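PDB 2C1S: biotin binding protein A from Gallus gallus, which binds biotin and biotin-D-sulfoxide in a deep pocket of each subunit of an avidin-family tetramer. Local coordinates for residues A[32-37]-A[118-123]; A[84-89]-A[94-99]. All coordinates share one frame; numbering follows the deposited sequence. Where two conformers were deposited one is given.

Contact 1. Residues A[32-37]-A[118-123]; sequences GSYQTA and GTNVFT. With BSO (biotin-D-sulfoxide), chain C.
The Tyr-34 and Phe-122 rings meet obliquely at their outer ends, from strands that are not neighbours in the sheet and with their CA atoms 12.2 Å apart. The phenol OH of Tyr-34 lies at the edge of the Phe-122 ring, near its plane, 3.1 Å from CZ of Phe-122, while CE1 of Tyr-34 adds an apolar touch on the same atom. No hydrogen bond joins the two segments directly; the ureido group of biotin-D-sulfoxide does so instead. Tyr-34, with CG anti to the main-chain nitrogen (chi1 -159°), extends its ring far enough for OH to donate to ureido O3 at 2.7 Å, and O3 sits at the tyrosine edge, in the ring plane. The two ureido nitrogens are divided between the segments: N2 donates to Thr-36 OG1 at 2.8 Å, and N1 to Asn-120 OD1, also at 2.8 Å, both nearly straight at 171°. Asn-120 ND2 is hydrogen-bonded to Glu-14 OE2, which holds the amide with OD1 turned to the ligand; Thr-36 OG1 is likewise hydrogen-bonded to Val-38 O. Asn-13 ND2 and Ser-17 OG also hydrogen-bond the ligand, consistent with the ureido-oxygen site of avidin. Strands 9-13 and 18-21 lie between 115-124 and 29-35 in the closed barrel; Asn-13 and Met-19 pack against both rings, and Trp-11 against Phe-122.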
ATOM      1  N   GLY A  32       0.336   5.774  23.804  1.00 23.52           N
ATOM      2  CA  GLY A  32      -0.307   7.033  23.535  1.00 22.46           C
ATOM      3  C   GLY A  32      -1.786   6.910  23.327  1.00 22.04           C
ATOM      4  O   GLY A  32      -2.376   5.868  23.592  1.00 20.70           O
ATOM      5  N   SER A  33      -2.406   7.977  22.834  1.00 20.95           N
ATOM      6  CA  SER A  33      -3.824   7.943  22.496  1.00 20.78           C
ATOM      7  C   SER A  33      -4.057   8.613  21.142  1.00 20.24           C
ATOM      8  O   SER A  33      -3.269   9.476  20.731  1.00 20.07           O
ATOM      9  CB  SER A  33      -4.683   8.619  23.579  1.00 22.50           C
ATOM     10  OG  SER A  33      -4.211   9.941  23.788  1.00 25.73           O
ATOM     11  N   TYR A  34      -5.133   8.225  20.471  1.00 19.62           N
ATOM     12  CA  TYR A  34      -5.398   8.672  19.100  1.00 19.78           C
ATOM     13  C   TYR A  34      -6.856   9.008  18.975  1.00 20.37           C
ATOM     14  O   TYR A  34      -7.731   8.150  19.220  1.00 21.68           O
ATOM     15  CB  TYR A  34      -5.027   7.551  18.084  1.00 19.30           C
ATOM     16  CG  TYR A  34      -4.794   8.076  16.679  1.00 17.12           C
ATOM     17  CD1 TYR A  34      -3.495   8.263  16.215  1.00 18.72           C
ATOM     18  CD2 TYR A  34      -5.865   8.429  15.845  1.00 16.83           C
ATOM     19  CE1 TYR A  34      -3.251   8.784  14.942  1.00 16.47           C
ATOM     20  CE2 TYR A  34      -5.647   8.954  14.523  1.00 17.61           C
ATOM     21  CZ  TYR A  34      -4.312   9.122  14.096  1.00 19.65           C
ATOM     22  OH  TYR A  34      -4.000   9.625  12.834  1.00 18.08           O
ATOM     23  N   GLN A  35      -7.125  10.270  18.625  1.00 20.85           N
ATOM     24  CA  GLN A  35      -8.470  10.768  18.415  1.00 21.22           C
ATOM     25  C   GLN A  35      -8.693  11.074  16.927  1.00 21.04           C
ATOM     26  O   GLN A  35      -8.405  12.194  16.437  1.00 21.18           O
ATOM     27  CB  GLN A  35      -8.692  12.049  19.228  1.00 21.00           C
ATOM     28  CG  GLN A  35     -10.131  12.546  19.187  1.00 24.26           C
ATOM     29  CD  GLN A  35     -11.081  11.687  20.032  1.00 28.72           C
ATOM     30  OE1 GLN A  35     -10.735  11.273  21.140  1.00 32.19           O
ATOM     31  NE2 GLN A  35     -12.277  11.428  19.514  1.00 30.96           N
ATOM     32  N   THR A  36      -9.207  10.093  16.203  1.00 20.53           N
ATOM     33  CA  THR A  36      -9.380  10.281  14.767  1.00 19.57           C
ATOM     34  C   THR A  36     -10.554  11.204  14.469  1.00 20.76           C
ATOM     35  O   THR A  36     -11.578  11.161  15.167  1.00 21.71           O
ATOM     36  CB  THR A  36      -9.491   8.891  14.017  1.00 19.68           C
ATOM     37  OG1 THR A  36      -9.672   9.135  12.626  1.00 16.69           O
ATOM     38  CG2 THR A  36     -10.666   8.055  14.515  1.00 18.61           C
ATOM     39  N   ALA A  37     -10.411  12.069  13.456  1.00 20.93           N
ATOM     40  CA  ALA A  37     -11.494  12.965  13.032  1.00 21.07           C
ATOM     41  C   ALA A  37     -12.502  12.278  12.143  1.00 21.26           C
ATOM     42  O   ALA A  37     -13.627  12.771  11.967  1.00 21.48           O
ATOM     43  CB  ALA A  37     -10.920  14.186  12.322  1.00 21.02           C
ATOM     44  N   GLY A 118      -2.961   4.522   3.103  1.00 13.11           N
ATOM     45  CA  GLY A 118      -2.966   5.966   2.885  1.00 12.35           C
ATOM     46  C   GLY A 118      -1.752   6.604   3.534  1.00 12.13           C
ATOM     47  O   GLY A 118      -0.833   5.924   3.969  1.00 13.56           O
ATOM     48  N   THR A 119      -1.746   7.934   3.582  1.00 13.82           N
ATOM     49  CA  THR A 119      -0.634   8.687   4.160  1.00 14.28           C
ATOM     50  C   THR A 119      -1.221   9.836   4.991  1.00 14.74           C
ATOM     51  O   THR A 119      -2.328  10.276   4.730  1.00 15.17           O
ATOM     52  CB  THR A 119       0.299   9.293   3.043  1.00 14.66           C
ATOM     53  OG1 THR A 119      -0.474  10.188   2.210  1.00 15.60           O
ATOM     54  CG2 THR A 119       0.963   8.187   2.180  1.00 14.15           C
ATOM     55  N   ASN A 120      -0.466  10.286   5.971  1.00 14.43           N
ATOM     56  CA  ASN A 120      -0.850  11.424   6.804  1.00 14.69           C
ATOM     57  C   ASN A 120       0.396  12.227   7.062  1.00 14.85           C
ATOM     58  O   ASN A 120       1.526  11.682   7.048  1.00 15.25           O
ATOM     59  CB  ASN A 120      -1.462  10.973   8.138  1.00 13.91           C
ATOM     60  CG  ASN A 120      -2.899  10.484   8.018  1.00 15.71           C
ATOM     61  OD1 ASN A 120      -3.239   9.461   8.582  1.00 17.39           O
ATOM     62  ND2 ASN A 120      -3.738  11.210   7.298  1.00 15.71           N
ATOM     63  N   VAL A 121       0.213  13.527   7.308  1.00 15.24           N
ATOM     64  CA  VAL A 121       1.315  14.355   7.815  1.00 16.31           C
ATOM     65  C   VAL A 121       0.874  15.002   9.131  1.00 15.72           C
ATOM     66  O   VAL A 121      -0.198  15.589   9.174  1.00 15.62           O
ATOM     67  CB  VAL A 121       1.724  15.471   6.818  1.00 15.98           C
ATOM     68  CG1 VAL A 121       2.936  16.174   7.373  1.00 14.46           C
ATOM     69  CG2 VAL A 121       2.021  14.885   5.446  1.00 18.71           C
ATOM     70  N   PHE A 122       1.666  14.835  10.189  1.00 17.07           N
ATOM     71  CA  PHE A 122       1.342  15.394  11.504  1.00 18.19           C
ATOM     72  C   PHE A 122       2.249  16.588  11.803  1.00 18.79           C
ATOM     73  O   PHE A 122       3.426  16.593  11.441  1.00 20.45           O
ATOM     74  CB  PHE A 122       1.549  14.362  12.611  1.00 17.67           C
ATOM     75  CG  PHE A 122       0.566  13.196  12.585  1.00 18.59           C
ATOM     76  CD1 PHE A 122      -0.538  13.180  13.448  1.00 19.15           C
ATOM     77  CD2 PHE A 122       0.774  12.102  11.717  1.00 19.17           C
ATOM     78  CE1 PHE A 122      -1.424  12.107  13.455  1.00 18.92           C
ATOM     79  CE2 PHE A 122      -0.099  11.027  11.719  1.00 17.90           C
ATOM     80  CZ  PHE A 122      -1.198  11.020  12.580  1.00 18.73           C
ATOM     81  N   THR A 123       1.674  17.579  12.472  1.00 20.94           N
ATOM     82  CA  THR A 123       2.396  18.739  12.966  1.00 21.67           C
ATOM     83  C   THR A 123       2.126  18.834  14.465  1.00 21.99           C
ATOM     84  O   THR A 123       1.058  18.440  14.958  1.00 20.62           O
ATOM     85  CB  THR A 123       1.895  20.042  12.297  1.00 22.22           C
ATOM     86  OG1 THR A 123       0.487  20.161  12.494  1.00 24.35           O
ATOM     87  CG2 THR A 123       2.153  20.010  10.798  1.00 22.86           C
TER
HETATM   88  C11 BSO C1125     -12.290   2.744  11.288  1.00 18.16           C
HETATM   89  O11 BSO C1125     -13.046   3.602  10.777  1.00 21.03           O
HETATM   90  O12 BSO C1125     -12.280   1.543  10.962  1.00 17.81           O
HETATM   91  C10 BSO C1125     -11.317   3.155  12.414  1.00 16.32           C
HETATM   92  C9  BSO C1125     -10.786   4.607  12.364  1.00 16.64           C
HETATM   93  C8  BSO C1125      -9.754   4.719  11.248  1.00 17.13           C
HETATM   94  C7  BSO C1125      -9.377   6.199  11.034  1.00 16.97           C
HETATM   95  C2  BSO C1125      -8.356   6.300   9.878  1.00 15.45           C
HETATM   96  S1  BSO C1125      -6.732   5.616  10.247  1.00 18.39           S
HETATM   97  C6  BSO C1125      -5.969   6.385   8.790  1.00 17.75           C
HETATM   98  C5  BSO C1125      -6.636   7.771   8.678  1.00 18.18           C
HETATM   99  N1  BSO C1125      -5.850   8.740   9.456  1.00 17.23           N
HETATM  100  C3  BSO C1125      -6.572   9.210  10.479  1.00 17.27           C
HETATM  101  O3  BSO C1125      -6.119  10.064  11.247  1.00 18.64           O
HETATM  102  N2  BSO C1125      -7.815   8.713  10.542  1.00 16.55           N
HETATM  103  C4  BSO C1125      -8.021   7.758   9.411  1.00 15.41           C
HETATM  104  O10 BSO C1125      -6.865   4.143   9.969  1.00 21.82           O

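Contact 2. Residues A[84-89]-A[94-99]; sequences QCFVDR and MLEMAW. With BSO (biotin-D-sulfoxide), chain C.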
ATOM      1  N   GLN A  84       8.531   8.893   9.879  1.00 15.05           N
ATOM      2  CA  GLN A  84       9.767   9.546  10.263  1.00 15.69           C
ATOM      3  C   GLN A  84       9.416  11.020  10.447  1.00 16.23           C
ATOM      4  O   GLN A  84       8.597  11.574   9.715  1.00 14.67           O
ATOM      5  CB  GLN A  84      10.814   9.391   9.164  1.00 15.55           C
ATOM      6  CG  GLN A  84      12.256   9.898   9.491  1.00 16.19           C
ATOM      7  CD  GLN A  84      13.243   9.689   8.335  1.00 17.62           C
ATOM      8  OE1 GLN A  84      12.924   9.081   7.300  1.00 17.66           O
ATOM      9  NE2 GLN A  84      14.466  10.200   8.506  1.00 17.99           N
ATOM     10  N   CYS A  85      10.042  11.623  11.449  1.00 17.49           N
ATOM     11  CA  CYS A  85       9.943  13.064  11.686  1.00 18.03           C
ATOM     12  C   CYS A  85      11.015  13.845  10.923  1.00 17.35           C
ATOM     13  O   CYS A  85      12.130  13.367  10.702  1.00 16.85           O
ATOM     14  CB  CYS A  85      10.101  13.333  13.182  1.00 18.16           C
ATOM     15  SG  CYS A  85       9.612  15.006  13.680  1.00 21.35           S
ATOM     16  N   PHE A  86      10.653  15.063  10.523  1.00 18.05           N
ATOM     17  CA  PHE A  86      11.578  15.987   9.851  1.00 18.61           C
ATOM     18  C   PHE A  86      11.397  17.335  10.474  1.00 19.58           C
ATOM     19  O   PHE A  86      10.293  17.660  10.886  1.00 19.44           O
ATOM     20  CB  PHE A  86      11.239  16.082   8.362  1.00 18.42           C
ATOM     21  CG  PHE A  86      11.359  14.782   7.661  1.00 16.63           C
ATOM     22  CD1 PHE A  86      12.570  14.355   7.148  1.00 19.17           C
ATOM     23  CD2 PHE A  86      10.253  13.936   7.596  1.00 18.70           C
ATOM     24  CE1 PHE A  86      12.665  13.100   6.518  1.00 21.17           C
ATOM     25  CE2 PHE A  86      10.354  12.684   6.978  1.00 19.41           C
ATOM     26  CZ  PHE A  86      11.555  12.271   6.472  1.00 16.41           C
ATOM     27  N   VAL A  87      12.489  18.092  10.554  1.00 20.54           N
ATOM     28  CA  VAL A  87      12.442  19.459  11.063  1.00 21.35           C
ATOM     29  C   VAL A  87      12.758  20.335   9.851  1.00 21.41           C
ATOM     30  O   VAL A  87      13.743  20.074   9.140  1.00 20.78           O
ATOM     31  CB  VAL A  87      13.434  19.687  12.238  0.50 21.22           C
ATOM     32  CG1 VAL A  87      14.822  19.131  11.912  0.50 20.99           C
ATOM     33  CG2 VAL A  87      13.512  21.148  12.612  0.50 21.78           C
ATOM     34  N   ASP A  88      11.891  21.303   9.579  1.00 22.11           N
ATOM     35  CA  ASP A  88      12.141  22.194   8.447  1.00 23.29           C
ATOM     36  C   ASP A  88      13.143  23.326   8.813  1.00 23.61           C
ATOM     37  O   ASP A  88      13.666  23.366   9.937  1.00 23.24           O
ATOM     38  CB  ASP A  88      10.821  22.687   7.811  1.00 23.18           C
ATOM     39  CG  ASP A  88      10.163  23.823   8.584  1.00 25.26           C
ATOM     40  OD1 ASP A  88      10.781  24.381   9.491  1.00 26.62           O
ATOM     41  OD2 ASP A  88       9.005  24.170   8.284  1.00 28.68           O
ATOM     42  N   ARG A  89      13.397  24.229   7.858  1.00 23.43           N
ATOM     43  CA  ARG A  89      14.425  25.264   8.001  1.00 23.68           C
ATOM     44  C   ARG A  89      14.097  26.199   9.155  1.00 24.04           C
ATOM     45  O   ARG A  89      14.994  26.837   9.714  1.00 24.73           O
ATOM     46  CB  ARG A  89      14.567  26.064   6.700  1.00 23.40           C
ATOM     47  CG  ARG A  89      13.317  26.862   6.314  1.00 23.10           C
ATOM     48  CD  ARG A  89      13.626  27.921   5.251  1.00 23.83           C
ATOM     49  NE  ARG A  89      14.115  27.347   3.999  1.00 23.88           N
ATOM     50  CZ  ARG A  89      14.808  28.031   3.080  1.00 26.19           C
ATOM     51  NH1 ARG A  89      15.139  29.310   3.291  1.00 24.29           N
ATOM     52  NH2 ARG A  89      15.197  27.428   1.971  1.00 23.57           N
ATOM     53  N   MET A  94       7.411  17.897  11.402  1.00 20.44           N
ATOM     54  CA  MET A  94       6.324  17.201  10.722  1.00 20.64           C
ATOM     55  C   MET A  94       6.581  15.698  10.770  1.00 18.84           C
ATOM     56  O   MET A  94       7.684  15.282  10.453  1.00 18.91           O
ATOM     57  CB  MET A  94       6.134  17.722   9.285  0.50 20.77           C
ATOM     58  CG  MET A  94       5.310  19.030   9.174  0.50 23.17           C
ATOM     59  SD  MET A  94       6.275  20.565   9.308  0.50 28.92           S
ATOM     60  CE  MET A  94       4.991  21.797   9.140  0.50 23.33           C
ATOM     61  N   LEU A  95       5.580  14.889  11.141  1.00 17.43           N
ATOM     62  CA  LEU A  95       5.712  13.413  11.018  1.00 16.05           C
ATOM     63  C   LEU A  95       5.122  13.020   9.672  1.00 14.26           C
ATOM     64  O   LEU A  95       3.941  13.265   9.434  1.00 15.06           O
ATOM     65  CB  LEU A  95       4.986  12.670  12.155  1.00 16.14           C
ATOM     66  CG  LEU A  95       5.169  13.200  13.577  1.00 15.35           C
ATOM     67  CD1 LEU A  95       4.223  12.461  14.553  1.00 15.81           C
ATOM     68  CD2 LEU A  95       6.604  13.105  14.021  1.00 14.25           C
ATOM     69  N   GLU A  96       5.946  12.429   8.810  1.00 14.27           N
ATOM     70  CA  GLU A  96       5.478  11.935   7.504  1.00 14.38           C
ATOM     71  C   GLU A  96       5.167  10.453   7.784  1.00 13.84           C
ATOM     72  O   GLU A  96       6.049   9.720   8.210  1.00 12.39           O
ATOM     73  CB  GLU A  96       6.599  12.015   6.453  1.00 15.10           C
ATOM     74  CG  GLU A  96       6.908  13.423   5.886  1.00 16.82           C
ATOM     75  CD  GLU A  96       5.760  14.017   5.041  1.00 19.62           C
ATOM     76  OE1 GLU A  96       4.871  13.283   4.572  1.00 19.62           O
ATOM     77  OE2 GLU A  96       5.752  15.247   4.816  1.00 22.16           O
ATOM     78  N   MET A  97       3.908  10.064   7.620  1.00 14.12           N
ATOM     79  CA  MET A  97       3.519   8.695   7.941  1.00 14.28           C
ATOM     80  C   MET A  97       2.700   8.056   6.828  1.00 13.78           C
ATOM     81  O   MET A  97       1.985   8.746   6.067  1.00 13.35           O
ATOM     82  CB  MET A  97       2.672   8.661   9.212  1.00 13.27           C
ATOM     83  CG  MET A  97       3.372   9.291  10.454  1.00 13.70           C
ATOM     84  SD  MET A  97       2.846   8.579  11.994  1.00 17.83           S
ATOM     85  CE  MET A  97       3.890   7.133  11.955  1.00 16.91           C
ATOM     86  N   ALA A  98       2.790   6.723   6.766  1.00 12.89           N
ATOM     87  CA  ALA A  98       1.924   5.922   5.905  1.00 11.67           C
ATOM     88  C   ALA A  98       1.211   4.957   6.830  1.00 11.70           C
ATOM     89  O   ALA A  98       1.703   4.609   7.905  1.00 12.07           O
ATOM     90  CB  ALA A  98       2.727   5.133   4.838  1.00 11.94           C
ATOM     91  N   TRP A  99       0.043   4.523   6.409  1.00 11.35           N
ATOM     92  CA  TRP A  99      -0.769   3.695   7.291  1.00 11.92           C
ATOM     93  C   TRP A  99      -1.488   2.601   6.522  1.00 11.34           C
ATOM     94  O   TRP A  99      -1.688   2.717   5.298  1.00 10.98           O
ATOM     95  CB  TRP A  99      -1.760   4.579   8.103  1.00 11.65           C
ATOM     96  CG  TRP A  99      -2.660   5.458   7.252  1.00 13.63           C
ATOM     97  CD1 TRP A  99      -2.536   6.804   7.066  1.00 12.87           C
ATOM     98  CD2 TRP A  99      -3.845   5.061   6.550  1.00 13.02           C
ATOM     99  NE1 TRP A  99      -3.556   7.264   6.276  1.00 12.21           N
ATOM    100  CE2 TRP A  99      -4.373   6.220   5.936  1.00 12.57           C
ATOM    101  CE3 TRP A  99      -4.523   3.831   6.387  1.00 13.50           C
ATOM    102  CZ2 TRP A  99      -5.524   6.202   5.156  1.00 10.50           C
ATOM    103  CZ3 TRP A  99      -5.684   3.816   5.601  1.00 12.15           C
ATOM    104  CH2 TRP A  99      -6.171   4.985   4.996  1.00 14.49           C
TER
HETATM  105  C11 BSO C1125     -12.290   2.744  11.288  1.00 18.16           C
HETATM  106  O11 BSO C1125     -13.046   3.602  10.777  1.00 21.03           O
HETATM  107  O12 BSO C1125     -12.280   1.543  10.962  1.00 17.81           O
HETATM  108  C10 BSO C1125     -11.317   3.155  12.414  1.00 16.32           C
HETATM  109  C9  BSO C1125     -10.786   4.607  12.364  1.00 16.64           C
HETATM  110  C8  BSO C1125      -9.754   4.719  11.248  1.00 17.13           C
HETATM  111  C7  BSO C1125      -9.377   6.199  11.034  1.00 16.97           C
HETATM  112  C2  BSO C1125      -8.356   6.300   9.878  1.00 15.45           C
HETATM  113  S1  BSO C1125      -6.732   5.616  10.247  1.00 18.39           S
HETATM  114  C6  BSO C1125      -5.969   6.385   8.790  1.00 17.75           C
HETATM  115  C5  BSO C1125      -6.636   7.771   8.678  1.00 18.18           C
HETATM  116  N1  BSO C1125      -5.850   8.740   9.456  1.00 17.23           N
HETATM  117  C3  BSO C1125      -6.572   9.210  10.479  1.00 17.27           C
HETATM  118  O3  BSO C1125      -6.119  10.064  11.247  1.00 18.64           O
HETATM  119  N2  BSO C1125      -7.815   8.713  10.542  1.00 16.55           N
HETATM  120  C4  BSO C1125      -8.021   7.758   9.411  1.00 15.41           C
HETATM  121  O10 BSO C1125      -6.865   4.143   9.969  1.00 21.82           O
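The Phe-86 ring meets Met-94 O at its edge, near the ring plane, and CE2 of the ring packs 3.7 Å from CG of Glu-96. This aliphatic part of Glu-96 crosses the phenylalanine at about a right angle, the ring and carboxylate planes standing 57° apart. Beyond CG the chain bends at chi2 (-67°), and the carboxylate turns away to a salt bridge with Arg-108 of the third subunit. Further along strand 93-102, one face of the Trp-99 indole carries biotin-D-sulfoxide: C6 of the ligand lies 3.2 Å above the ring plane, over its centre. An alanine in place of Trp-99 would probably strip the ligand ring of this apolar platform and take away the packing against Trp-112 of the fourth subunit. Strands 78-87 and 93-102 form a beta hairpin of the avidin barrel, and two antiparallel hydrogen-bonded pairs join them here. Gln-84 and Glu-96 exchange bonds, Glu-96 N to Gln-84 O being 2.9 Å; Phe-86 and Met-94 do the same, with Met-94 N to Phe-86 O also 2.9 Å. Between them lies the non-hydrogen-bonded pair Cys-85 and Leu-95, on the opposite face of the sheet, where CD2 of Leu-95 touches SG of Cys-85 at 3.6 Å. That sulfur is tied to Cys-5 by a disulfide, which fastens the N-terminal segment to the hairpin.

Overall arrangement
Contact 1 spans the barrel interior, whereas contact 2 joins neighbouring strands in its wall; their centres lie 12 Å apart, and in sequence both segments of contact 2 fall between those of contact 1. They meet where strands 93-102 and 115-124 run side by side: Leu-95 N approaches Phe-122 O at 2.8 Å and Asn-120 N approaches Met-97 O at 2.9 Å, both probable hydrogen bonds. Both reach the same ligand. Contact 1 supplies polar partners for the ureido end and contact 2 an indole face for the sulfur-containing ring, and CD1 of Trp-99 packs 3.1 Å from OD1 of Asn-120, bringing polar and apolar parts of the pocket together.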